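Local coordinates for pyridine synthase TbtD (Thermobispora bispora, PDB 5WA4), which catalyses a formal [4+2] aza-cycloaddition that builds the pyridine core during biosynthesis of the thiopeptide antibiotic thiomuracin, at residues T175-A178 with G183-V186; I167-V172 with H340-A345; R192-A197 with C320-L325; D214-N219 with A346-G351. One frame throughout, in Å; residues are numbered along the deposited sequence.

Contact 1 (T175-A178 with G183-V186); sequences TAHA and GLPV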
loop_
_atom_site.group_PDB
_atom_site.type_symbol
_atom_site.label_atom_id
_atom_site.label_comp_id
_atom_site.label_asym_id
_atom_site.label_seq_id
_atom_site.Cartn_x
_atom_site.Cartn_y
_atom_site.Cartn_z
ATOM N N THR E 175 -32.614 -14.640 10.443
ATOM C CA THR E 175 -32.420 -13.304 9.912
ATOM C C THR E 175 -31.910 -13.320 8.459
ATOM O O THR E 175 -32.414 -12.555 7.607
ATOM C CB THR E 175 -31.468 -12.512 10.805
ATOM O OG1 THR E 175 -32.019 -12.462 12.127
ATOM C CG2 THR E 175 -31.295 -11.092 10.299
ATOM N N ALA E 176 -30.937 -14.176 8.153
ATOM C CA ALA E 176 -30.399 -14.195 6.791
ATOM C C ALA E 176 -31.399 -14.761 5.816
ATOM O O ALA E 176 -31.341 -14.450 4.631
ATOM C CB ALA E 176 -29.117 -14.983 6.711
ATOM N N HIS E 177 -32.313 -15.611 6.291
ATOM C CA HIS E 177 -33.269 -16.222 5.361
ATOM C C HIS E 177 -34.447 -15.280 5.118
ATOM O O HIS E 177 -34.850 -15.044 3.977
ATOM C CB HIS E 177 -33.775 -17.576 5.868
ATOM C CG HIS E 177 -34.537 -18.341 4.834
ATOM N ND1 HIS E 177 -34.066 -18.528 3.552
ATOM C CD2 HIS E 177 -35.760 -18.923 4.872
ATOM C CE1 HIS E 177 -34.953 -19.213 2.853
ATOM N NE2 HIS E 177 -35.989 -19.465 3.630
ATOM N N ALA E 178 -34.978 -14.735 6.204
ATOM C CA ALA E 178 -36.185 -13.943 6.154
ATOM C C ALA E 178 -35.926 -12.513 5.692
ATOM O O ALA E 178 -36.621 -12.007 4.817
ATOM C CB ALA E 178 -36.860 -13.943 7.525
ATOM N N GLY E 183 -33.009 -14.756 0.430
ATOM C CA GLY E 183 -32.991 -15.774 1.464
ATOM C C GLY E 183 -31.615 -16.423 1.524
ATOM O O GLY E 183 -30.664 -15.925 0.884
ATOM N N LEU E 184 -31.509 -17.529 2.271
ATOM C CA LEU E 184 -30.220 -18.193 2.524
ATOM C C LEU E 184 -29.373 -18.547 1.291
ATOM O O LEU E 184 -28.158 -18.406 1.351
ATOM C CB LEU E 184 -30.432 -19.463 3.350
ATOM C CG LEU E 184 -30.476 -19.138 4.838
ATOM C CD1 LEU E 184 -31.216 -20.216 5.602
ATOM C CD2 LEU E 184 -29.079 -18.925 5.362
ATOM N N PRO E 185 -29.993 -19.010 0.182
ATOM C CA PRO E 185 -29.186 -19.302 -1.013
ATOM C C PRO E 185 -28.254 -18.169 -1.436
ATOM O O PRO E 185 -27.159 -18.434 -1.938
ATOM C CB PRO E 185 -30.247 -19.537 -2.088
ATOM C CG PRO E 185 -31.375 -20.129 -1.347
ATOM C CD PRO E 185 -31.389 -19.454 0.000
ATOM N N VAL E 186 -28.696 -16.932 -1.227
ATOM C CA VAL E 186 -27.919 -15.749 -1.528
ATOM C C VAL E 186 -27.198 -15.242 -0.294
ATOM O O VAL E 186 -26.028 -14.838 -0.370
ATOM C CB VAL E 186 -28.827 -14.621 -2.089
ATOM C CG1 VAL E 186 -28.221 -13.252 -1.863
ATOM C CG2 VAL E 186 -29.127 -14.855 -3.561
#
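His177 ND1 takes a nearly straight hydrogen bond from the backbone N of Leu184, 3.0 Å long with an angle of 174° at the hydrogen. The donor meets the edge of the imidazole, in its plane, where the ring nitrogen can accept. CG of His177 stands anti to its backbone N (chi1 -169°), which swings the ring across to the start of the next helix, and NE2 is held in turn by OE1 of Glu235. With both nitrogens engaged, rotation of the ring is fixed. Gly183, at the N-cap position with a positive phi of 70°, brings its CA to 3.2 Å from His177 O in a CA-H...O contact. From there the new helix starts, with Val186 N bonded back to Gly183 O at 3.1 Å. The Leu184 side chain crosses that of His177 at about a right angle. Its CD1 lies 3.7 Å from His177 CB, while its other branch, CD2, reaches Ala176 CB at 4.2 Å. A polar bond and an apolar patch thus join the end of helix 164-178 to the start of helix 184-201 across a short linker, in which Ser180 OG is bonded to Ala176 O. Helix 220-235 touches both His177 and Leu184 through Ala231, Tyr350 of helix 332-352 packs on the same two side chains, and Tyr314 of helix 307-328 lies against Ala176.

Contact 2 (I167-V172 with H340-A345); sequences IAFDLV and HLAADA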
loop_
_atom_site.group_PDB
_atom_site.type_symbol
_atom_site.label_atom_id
_atom_site.label_comp_id
_atom_site.label_asym_id
_atom_site.label_seq_id
_atom_site.Cartn_x
_atom_site.Cartn_y
_atom_site.Cartn_z
ATOM N N ILE E 167 -29.147 -21.307 20.250
ATOM C CA ILE E 167 -30.030 -20.175 20.094
ATOM C C ILE E 167 -29.452 -19.248 19.016
ATOM O O ILE E 167 -30.148 -18.882 18.060
ATOM C CB ILE E 167 -30.223 -19.425 21.409
ATOM C CG1 ILE E 167 -30.933 -20.349 22.416
ATOM C CG2 ILE E 167 -30.989 -18.121 21.157
ATOM C CD1 ILE E 167 -31.129 -19.757 23.828
ATOM N N ALA E 168 -28.170 -18.923 19.149
ATOM C CA ALA E 168 -27.492 -18.084 18.175
ATOM C C ALA E 168 -27.564 -18.677 16.776
ATOM O O ALA E 168 -27.742 -17.946 15.803
ATOM C CB ALA E 168 -26.074 -17.862 18.561
ATOM N N PHE E 169 -27.445 -19.992 16.653
ATOM C CA PHE E 169 -27.522 -20.581 15.324
ATOM C C PHE E 169 -28.880 -20.257 14.704
ATOM O O PHE E 169 -28.947 -19.763 13.578
ATOM C CB PHE E 169 -27.291 -22.089 15.378
ATOM C CG PHE E 169 -27.337 -22.771 14.027
ATOM C CD1 PHE E 169 -28.526 -23.295 13.537
ATOM C CD2 PHE E 169 -26.195 -22.893 13.256
ATOM C CE1 PHE E 169 -28.568 -23.927 12.295
ATOM C CE2 PHE E 169 -26.234 -23.536 12.014
ATOM C CZ PHE E 169 -27.419 -24.055 11.540
ATOM N N ASP E 170 -29.953 -20.509 15.459
ATOM C CA ASP E 170 -31.313 -20.264 14.981
ATOM C C ASP E 170 -31.500 -18.788 14.555
ATOM O O ASP E 170 -31.882 -18.515 13.413
ATOM C CB ASP E 170 -32.359 -20.638 16.050
ATOM C CG ASP E 170 -32.413 -22.149 16.373
ATOM O OD1 ASP E 170 -31.984 -22.983 15.553
ATOM O OD2 ASP E 170 -32.932 -22.501 17.461
ATOM N N LEU E 171 -31.214 -17.847 15.459
ATOM C CA LEU E 171 -31.397 -16.424 15.167
ATOM C C LEU E 171 -30.615 -15.981 13.944
ATOM O O LEU E 171 -31.171 -15.377 13.023
ATOM C CB LEU E 171 -30.996 -15.567 16.364
ATOM C CG LEU E 171 -31.887 -15.803 17.579
ATOM C CD1 LEU E 171 -31.552 -14.846 18.730
ATOM C CD2 LEU E 171 -33.356 -15.737 17.177
ATOM N N VAL E 172 -29.325 -16.284 13.927
ATOM C CA VAL E 172 -28.470 -15.902 12.804
ATOM C C VAL E 172 -29.006 -16.432 11.472
ATOM O O VAL E 172 -29.130 -15.689 10.516
ATOM C CB VAL E 172 -27.018 -16.388 13.045
ATOM C CG1 VAL E 172 -26.321 -16.748 11.758
ATOM C CG2 VAL E 172 -26.244 -15.347 13.822
ATOM N N HIS E 340 -19.914 -19.731 10.939
ATOM C CA HIS E 340 -19.191 -20.608 10.047
ATOM C C HIS E 340 -19.992 -21.908 9.836
ATOM O O HIS E 340 -20.077 -22.427 8.711
ATOM C CB HIS E 340 -17.804 -20.901 10.578
ATOM C CG HIS E 340 -16.994 -21.758 9.667
ATOM N ND1 HIS E 340 -16.149 -21.237 8.713
ATOM C CD2 HIS E 340 -16.947 -23.105 9.522
ATOM C CE1 HIS E 340 -15.589 -22.225 8.039
ATOM N NE2 HIS E 340 -16.063 -23.370 8.506
ATOM N N LEU E 341 -20.607 -22.406 10.905
ATOM C CA LEU E 341 -21.425 -23.612 10.801
ATOM C C LEU E 341 -22.718 -23.360 10.012
ATOM O O LEU E 341 -23.199 -24.246 9.302
ATOM C CB LEU E 341 -21.746 -24.162 12.196
ATOM C CG LEU E 341 -20.536 -24.747 12.939
ATOM C CD1 LEU E 341 -20.828 -25.036 14.409
ATOM C CD2 LEU E 341 -20.059 -25.995 12.210
ATOM N N ALA E 342 -23.291 -22.163 10.120
ATOM C CA ALA E 342 -24.482 -21.873 9.323
ATOM C C ALA E 342 -24.117 -21.951 7.866
ATOM O O ALA E 342 -24.817 -22.602 7.093
ATOM C CB ALA E 342 -25.059 -20.538 9.648
ATOM N N ALA E 343 -23.000 -21.339 7.493
ATOM C CA ALA E 343 -22.648 -21.277 6.075
ATOM C C ALA E 343 -22.299 -22.662 5.498
ATOM O O ALA E 343 -22.626 -22.961 4.348
ATOM C CB ALA E 343 -21.501 -20.283 5.842
ATOM N N ASP E 344 -21.644 -23.503 6.284
ATOM C CA ASP E 344 -21.432 -24.901 5.872
ATOM C C ASP E 344 -22.782 -25.604 5.634
ATOM O O ASP E 344 -22.973 -26.235 4.608
ATOM C CB ASP E 344 -20.600 -25.691 6.915
ATOM C CG ASP E 344 -19.087 -25.543 6.723
ATOM O OD1 ASP E 344 -18.642 -25.085 5.646
ATOM O OD2 ASP E 344 -18.335 -25.902 7.658
ATOM N N ALA E 345 -23.701 -25.487 6.590
ATOM C CA ALA E 345 -25.027 -26.085 6.479
ATOM C C ALA E 345 -25.790 -25.574 5.249
ATOM O O ALA E 345 -26.323 -26.368 4.467
ATOM C CB ALA E 345 -25.816 -25.815 7.723
#
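The Phe169 ring presents its edge to the helix of Leu341, Ala342 and Ala345, with Leu341 C and Ala345 CB both near the ring plane, while Ala342 CA approaches obliquely. This is helix-helix packing in the all-helical part of the protein: the short axes of 167-172 and 340-345 approach to 10.2 Å and cross at -57°. The ring rim rests against Ala342 and Ala345, where the partner helix carries only methyl groups. Phe169 reaches over because its extended first torsion (chi1 -179°) carries the outer rim of the ring to the partner helix. No hydrogen bond crosses; the ring packs on methyl groups and on the helix backbone at Leu341-Ala342, all of it buried. Leu191 of helix 184-201 touches Ala342, and Leu227 of helix 220-235 touches Ala345. Phe169 and Leu341 also each pack against an apolar side chain of the bound peptide, so this helix pair helps line the peptide site. Phe169 CZ is 4.5 Å from Ala345 CB. The nearest approach is Phe169 CE2 to Ala342 CA, 3.6 Å.

Contact 3 (R192-A197 with C320-L325); sequences RSHAEA and CTYLHL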
loop_
_atom_site.group_PDB
_atom_site.type_symbol
_atom_site.label_atom_id
_atom_site.label_comp_id
_atom_site.label_asym_id
_atom_site.label_seq_id
_atom_site.Cartn_x
_atom_site.Cartn_y
_atom_site.Cartn_z
ATOM N N ARG E 192 -20.846 -16.622 5.705
ATOM C CA ARG E 192 -19.461 -17.072 5.547
ATOM C C ARG E 192 -18.484 -15.905 5.699
ATOM O O ARG E 192 -17.489 -15.987 6.435
ATOM C CB ARG E 192 -19.229 -17.753 4.198
ATOM C CG ARG E 192 -17.799 -18.285 4.076
ATOM C CD ARG E 192 -17.711 -19.706 3.521
ATOM N NE ARG E 192 -18.155 -20.762 4.424
ATOM C CZ ARG E 192 -18.907 -21.796 4.046
ATOM N NH1 ARG E 192 -19.312 -21.918 2.787
ATOM N NH2 ARG E 192 -19.261 -22.718 4.925
ATOM N N SER E 193 -18.788 -14.820 4.998
ATOM C CA SER E 193 -17.946 -13.638 5.014
ATOM C C SER E 193 -17.560 -13.170 6.434
ATOM O O SER E 193 -16.413 -12.779 6.668
ATOM C CB SER E 193 -18.650 -12.517 4.251
ATOM O OG SER E 193 -18.032 -11.281 4.525
ATOM N N HIS E 194 -18.514 -13.234 7.365
ATOM C CA HIS E 194 -18.313 -12.759 8.733
ATOM C C HIS E 194 -17.253 -13.602 9.401
ATOM O O HIS E 194 -16.290 -13.062 9.959
ATOM C CB HIS E 194 -19.627 -12.809 9.525
ATOM C CG HIS E 194 -19.606 -12.079 10.837
ATOM N ND1 HIS E 194 -19.224 -10.754 10.958
ATOM C CD2 HIS E 194 -20.010 -12.458 12.075
ATOM C CE1 HIS E 194 -19.350 -10.372 12.218
ATOM N NE2 HIS E 194 -19.829 -11.385 12.917
ATOM N N ALA E 195 -17.415 -14.926 9.315
ATOM C CA ALA E 195 -16.498 -15.860 9.968
ATOM C C ALA E 195 -15.106 -15.776 9.349
ATOM O O ALA E 195 -14.102 -15.738 10.062
ATOM C CB ALA E 195 -17.038 -17.295 9.897
ATOM N N GLU E 196 -15.047 -15.734 8.026
ATOM C CA GLU E 196 -13.776 -15.604 7.330
ATOM C C GLU E 196 -12.994 -14.335 7.724
ATOM O O GLU E 196 -11.763 -14.335 7.720
ATOM C CB GLU E 196 -14.017 -15.632 5.824
ATOM C CG GLU E 196 -14.455 -16.987 5.340
ATOM C CD GLU E 196 -13.364 -18.026 5.518
ATOM O OE1 GLU E 196 -12.172 -17.628 5.496
ATOM O OE2 GLU E 196 -13.693 -19.235 5.688
ATOM N N ALA E 197 -13.711 -13.273 8.081
ATOM C CA ALA E 197 -13.082 -12.034 8.504
ATOM C C ALA E 197 -12.281 -12.257 9.787
ATOM O O ALA E 197 -11.144 -11.810 9.918
ATOM C CB ALA E 197 -14.132 -10.967 8.699
ATOM N N CYS E 320 -27.564 -6.065 14.007
ATOM C CA CYS E 320 -28.327 -5.944 15.227
ATOM C C CYS E 320 -28.481 -7.346 15.871
ATOM O O CYS E 320 -28.446 -7.493 17.092
ATOM C CB CYS E 320 -29.688 -5.284 14.930
ATOM S SG CYS E 320 -29.624 -3.435 14.834
ATOM N N THR E 321 -28.632 -8.379 15.047
ATOM C CA THR E 321 -28.704 -9.726 15.572
ATOM C C THR E 321 -27.420 -10.076 16.330
ATOM O O THR E 321 -27.475 -10.535 17.490
ATOM C CB THR E 321 -28.930 -10.753 14.471
ATOM O OG1 THR E 321 -30.233 -10.570 13.917
ATOM C CG2 THR E 321 -28.821 -12.159 15.034
ATOM N N TYR E 322 -26.276 -9.854 15.683
ATOM C CA TYR E 322 -25.002 -10.128 16.327
ATOM C C TYR E 322 -24.947 -9.364 17.638
ATOM O O TYR E 322 -24.491 -9.903 18.627
ATOM C CB TYR E 322 -23.820 -9.746 15.435
ATOM C CG TYR E 322 -23.706 -10.533 14.139
ATOM C CD1 TYR E 322 -24.294 -11.791 14.001
ATOM C CD2 TYR E 322 -23.001 -10.016 13.056
ATOM C CE1 TYR E 322 -24.185 -12.504 12.816
ATOM C CE2 TYR E 322 -22.873 -10.716 11.878
ATOM C CZ TYR E 322 -23.467 -11.958 11.750
ATOM O OH TYR E 322 -23.358 -12.644 10.547
ATOM N N LEU E 323 -25.446 -8.128 17.662
ATOM C CA LEU E 323 -25.369 -7.306 18.870
ATOM C C LEU E 323 -26.259 -7.869 19.997
ATOM O O LEU E 323 -25.956 -7.696 21.198
ATOM C CB LEU E 323 -25.744 -5.850 18.562
ATOM C CG LEU E 323 -24.757 -4.868 17.902
ATOM C CD1 LEU E 323 -25.444 -3.554 17.668
ATOM C CD2 LEU E 323 -23.529 -4.615 18.757
ATOM N N HIS E 324 -27.335 -8.554 19.599
ATOM C CA HIS E 324 -28.236 -9.254 20.512
ATOM C C HIS E 324 -27.493 -10.427 21.152
ATOM O O HIS E 324 -27.442 -10.545 22.366
ATOM C CB HIS E 324 -29.463 -9.744 19.743
ATOM C CG HIS E 324 -30.500 -10.457 20.571
ATOM N ND1 HIS E 324 -31.082 -9.898 21.694
ATOM C CD2 HIS E 324 -31.098 -11.666 20.401
ATOM C CE1 HIS E 324 -31.986 -10.734 22.179
ATOM N NE2 HIS E 324 -32.021 -11.810 21.409
ATOM N N LEU E 325 -26.912 -11.290 20.317
ATOM C CA LEU E 325 -26.178 -12.457 20.784
ATOM C C LEU E 325 -25.081 -12.049 21.785
ATOM O O LEU E 325 -24.897 -12.719 22.793
ATOM C CB LEU E 325 -25.565 -13.229 19.610
ATOM C CG LEU E 325 -26.520 -13.605 18.482
ATOM C CD1 LEU E 325 -25.814 -14.300 17.331
ATOM C CD2 LEU E 325 -27.688 -14.437 18.976
#
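His194 and Tyr322 stack ring on ring, and this pair makes up the whole contact: the helices themselves stay well apart, with 10.5 Å between His194 CA and Tyr322 CA. The two side chains reach out from opposite directions and meet as an offset stack, centroids 4.2 Å apart and planes at 12°. Tyr322 CE2 sits over the centre of the imidazole, 3.2 Å above its plane, and His194 NE2 lies over one face of the phenol at 3.3 Å from Tyr322 CE2. The phenol oxygen lies toward the root of the imidazole, Tyr322 OH being 3.7 Å from His194 CD2. The chi1 of -168° turns the imidazole toward Tyr322. The dense part of the contact is the stack and its buried surroundings: Cys339 of helix 332-352 touches both rings, Val172 packs on Tyr322, and Phe336 meets the imidazole at about 45°. The looser part is the His194 helix: His194 is partly exposed, and its neighbours Ser193 and Ala197 are exposed. The stack carries no hydrogen bond between the rings; NE2 is instead bonded to Arg335 NH1. The stack and this bond together restrain rotation of the imidazole about CB-CG, and with an arginine nitrogen as its partner, His194 NE2 probably serves as the acceptor.

Contact 4 (D214-N219 with A346-G351); sequences DHYARN and AADVYG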
loop_
_atom_site.group_PDB
_atom_site.type_symbol
_atom_site.label_atom_id
_atom_site.label_comp_id
_atom_site.label_asym_id
_atom_site.label_seq_id
_atom_site.Cartn_x
_atom_site.Cartn_y
_atom_site.Cartn_z
ATOM N N ASP E 214 -14.264 -29.732 9.861
ATOM C CA ASP E 214 -14.292 -31.120 10.348
ATOM C C ASP E 214 -15.431 -31.332 11.343
ATOM O O ASP E 214 -16.218 -32.261 11.205
ATOM C CB ASP E 214 -12.965 -31.510 11.015
ATOM C CG ASP E 214 -11.847 -31.767 10.011
ATOM O OD1 ASP E 214 -12.019 -31.430 8.821
ATOM O OD2 ASP E 214 -10.780 -32.279 10.414
ATOM N N HIS E 215 -15.504 -30.479 12.357
ATOM C CA HIS E 215 -16.582 -30.537 13.335
ATOM C C HIS E 215 -17.943 -30.459 12.665
ATOM O O HIS E 215 -18.924 -31.007 13.160
ATOM C CB HIS E 215 -16.465 -29.406 14.348
ATOM C CG HIS E 215 -17.656 -29.288 15.245
ATOM N ND1 HIS E 215 -17.914 -30.187 16.256
ATOM C CD2 HIS E 215 -18.681 -28.406 15.253
ATOM C CE1 HIS E 215 -19.034 -29.846 16.868
ATOM N NE2 HIS E 215 -19.521 -28.771 16.277
ATOM N N TYR E 216 -18.015 -29.766 11.539
ATOM C CA TYR E 216 -19.267 -29.729 10.818
ATOM C C TYR E 216 -19.600 -31.112 10.253
ATOM O O TYR E 216 -20.666 -31.665 10.533
ATOM C CB TYR E 216 -19.237 -28.693 9.695
ATOM C CG TYR E 216 -20.465 -28.789 8.830
ATOM C CD1 TYR E 216 -21.708 -28.369 9.298
ATOM C CD2 TYR E 216 -20.392 -29.352 7.565
ATOM C CE1 TYR E 216 -22.839 -28.476 8.510
ATOM C CE2 TYR E 216 -21.498 -29.469 6.779
ATOM C CZ TYR E 216 -22.722 -29.032 7.249
ATOM O OH TYR E 216 -23.815 -29.169 6.432
ATOM N N ALA E 217 -18.683 -31.672 9.465
ATOM C CA ALA E 217 -18.969 -32.898 8.720
ATOM C C ALA E 217 -19.257 -34.103 9.628
ATOM O O ALA E 217 -19.989 -35.007 9.227
ATOM C CB ALA E 217 -17.828 -33.209 7.771
ATOM N N ARG E 218 -18.705 -34.110 10.845
ATOM C CA ARG E 218 -19.017 -35.168 11.824
ATOM C C ARG E 218 -20.472 -35.098 12.222
ATOM O O ARG E 218 -21.067 -36.089 12.645
ATOM C CB ARG E 218 -18.153 -35.074 13.089
ATOM C CG ARG E 218 -16.723 -35.481 12.871
ATOM C CD ARG E 218 -15.803 -35.218 14.055
ATOM N NE ARG E 218 -16.165 -34.045 14.841
ATOM C CZ ARG E 218 -15.285 -33.299 15.503
ATOM N NH1 ARG E 218 -13.989 -33.573 15.417
ATOM N NH2 ARG E 218 -15.693 -32.255 16.215
ATOM N N ASN E 219 -21.042 -33.912 12.072
ATOM C CA ASN E 219 -22.410 -33.681 12.467
ATOM C C ASN E 219 -23.310 -33.198 11.342
ATOM O O ASN E 219 -24.379 -32.652 11.609
ATOM C CB ASN E 219 -22.413 -32.691 13.607
ATOM C CG ASN E 219 -21.589 -33.173 14.757
ATOM O OD1 ASN E 219 -22.034 -34.018 15.524
ATOM N ND2 ASN E 219 -20.372 -32.664 14.877
ATOM N N ALA E 346 -25.832 -24.251 5.078
ATOM C CA ALA E 346 -26.488 -23.652 3.921
ATOM C C ALA E 346 -25.894 -24.161 2.626
ATOM O O ALA E 346 -26.617 -24.491 1.708
ATOM C CB ALA E 346 -26.394 -22.147 3.976
ATOM N N ALA E 347 -24.576 -24.234 2.552
ATOM C CA ALA E 347 -23.917 -24.665 1.323
ATOM C C ALA E 347 -24.363 -26.077 0.942
ATOM O O ALA E 347 -24.492 -26.410 -0.249
ATOM C CB ALA E 347 -22.395 -24.603 1.478
ATOM N N ASP E 348 -24.618 -26.902 1.951
ATOM C CA ASP E 348 -25.048 -28.262 1.673
ATOM C C ASP E 348 -26.466 -28.268 1.150
ATOM O O ASP E 348 -26.718 -28.733 0.040
ATOM C CB ASP E 348 -24.933 -29.131 2.920
ATOM C CG ASP E 348 -23.672 -29.966 2.914
ATOM O OD1 ASP E 348 -23.270 -30.399 1.805
ATOM O OD2 ASP E 348 -23.071 -30.158 4.002
ATOM N N VAL E 349 -27.376 -27.713 1.946
ATOM C CA VAL E 349 -28.804 -27.766 1.660
ATOM C C VAL E 349 -29.156 -27.158 0.323
ATOM O O VAL E 349 -29.942 -27.734 -0.418
ATOM C CB VAL E 349 -29.626 -27.049 2.730
ATOM C CG1 VAL E 349 -31.101 -27.112 2.367
ATOM C CG2 VAL E 349 -29.357 -27.664 4.105
ATOM N N TYR E 350 -28.553 -26.010 0.016
ATOM C CA TYR E 350 -28.907 -25.238 -1.176
ATOM C C TYR E 350 -27.994 -25.546 -2.367
ATOM O O TYR E 350 -28.207 -25.051 -3.477
ATOM C CB TYR E 350 -28.917 -23.735 -0.850
ATOM C CG TYR E 350 -30.010 -23.414 0.150
ATOM C CD1 TYR E 350 -31.346 -23.419 -0.229
ATOM C CD2 TYR E 350 -29.715 -23.165 1.487
ATOM C CE1 TYR E 350 -32.357 -23.163 0.688
ATOM C CE2 TYR E 350 -30.722 -22.901 2.414
ATOM C CZ TYR E 350 -32.043 -22.899 2.007
ATOM O OH TYR E 350 -33.048 -22.644 2.926
ATOM N N GLY E 351 -27.004 -26.400 -2.139
ATOM C CA GLY E 351 -26.170 -26.885 -3.221
ATOM C C GLY E 351 -26.754 -28.142 -3.838
ATOM O O GLY E 351 -26.665 -28.329 -5.051
#
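Tyr216 and Asp348 bridge two helices whose backbones stay far apart, Tyr216 CA lying 10.9 Å from Asp348 CA. The side chains come from opposite directions, and Tyr216 OH donates a hydrogen bond of 2.7 Å to Asp348 OD2. The acceptor lies in the plane of the phenol ring, at its edge, and uses its anti lone pair, turned away from OD1; ring and carboxylate planes stand 26° apart. With CG opposite its backbone N (chi1 172°), the Tyr216 phenol extends toward the partner helix. OD1 of the same carboxylate makes a salt bridge to Arg220 of the second subunit, so both oxygens of this buried acid are engaged, and the cation probably stabilises its negative charge. At the end of helix 205-218 a second polar cluster forms round His215. Asn219 ND2 bonds to His215 O at 2.8 Å, in the carbonyl plane, and Arg218 NH2 reaches His215 ND1 at 3.0 Å along a bent path, 137° at the hydrogen but in the imidazole plane. Asn219 stands at the N-cap position before helix 220-235, but its side chain makes no capping bond, being turned back to His215 O. His215 and Arg218 make weak hydrogen bonds to the backbone of the bound peptide. A tyrosine-carboxylate hydrogen bond thus joins helices 205-218 and 332-352 at the interface with the second subunit, next to the peptide site.

All four contacts lie on the same side of the chain's centre, in the helical part, on helices 164-178, 184-201, 205-218, 307-328 and 332-352. Contact 2 opens first along the chain and encloses contacts 1 and 3, whereas contact 4 crosses both 2 and 3. Helix 164-178 serves contacts 1 and 2, helix 184-201 contacts 1 and 3, and helix 332-352 contacts 2 and 4. Centres are closest for 2 and 3, about 10 Å, and farthest for 3 and 4, about 19 Å. Arg192 and Asp344 join contacts 2 and 3 by a salt bridge. Helix 332-352 meets the peptide through Leu341 in contact 2 and the second subunit through Asp348 in contact 4, and so joins the two.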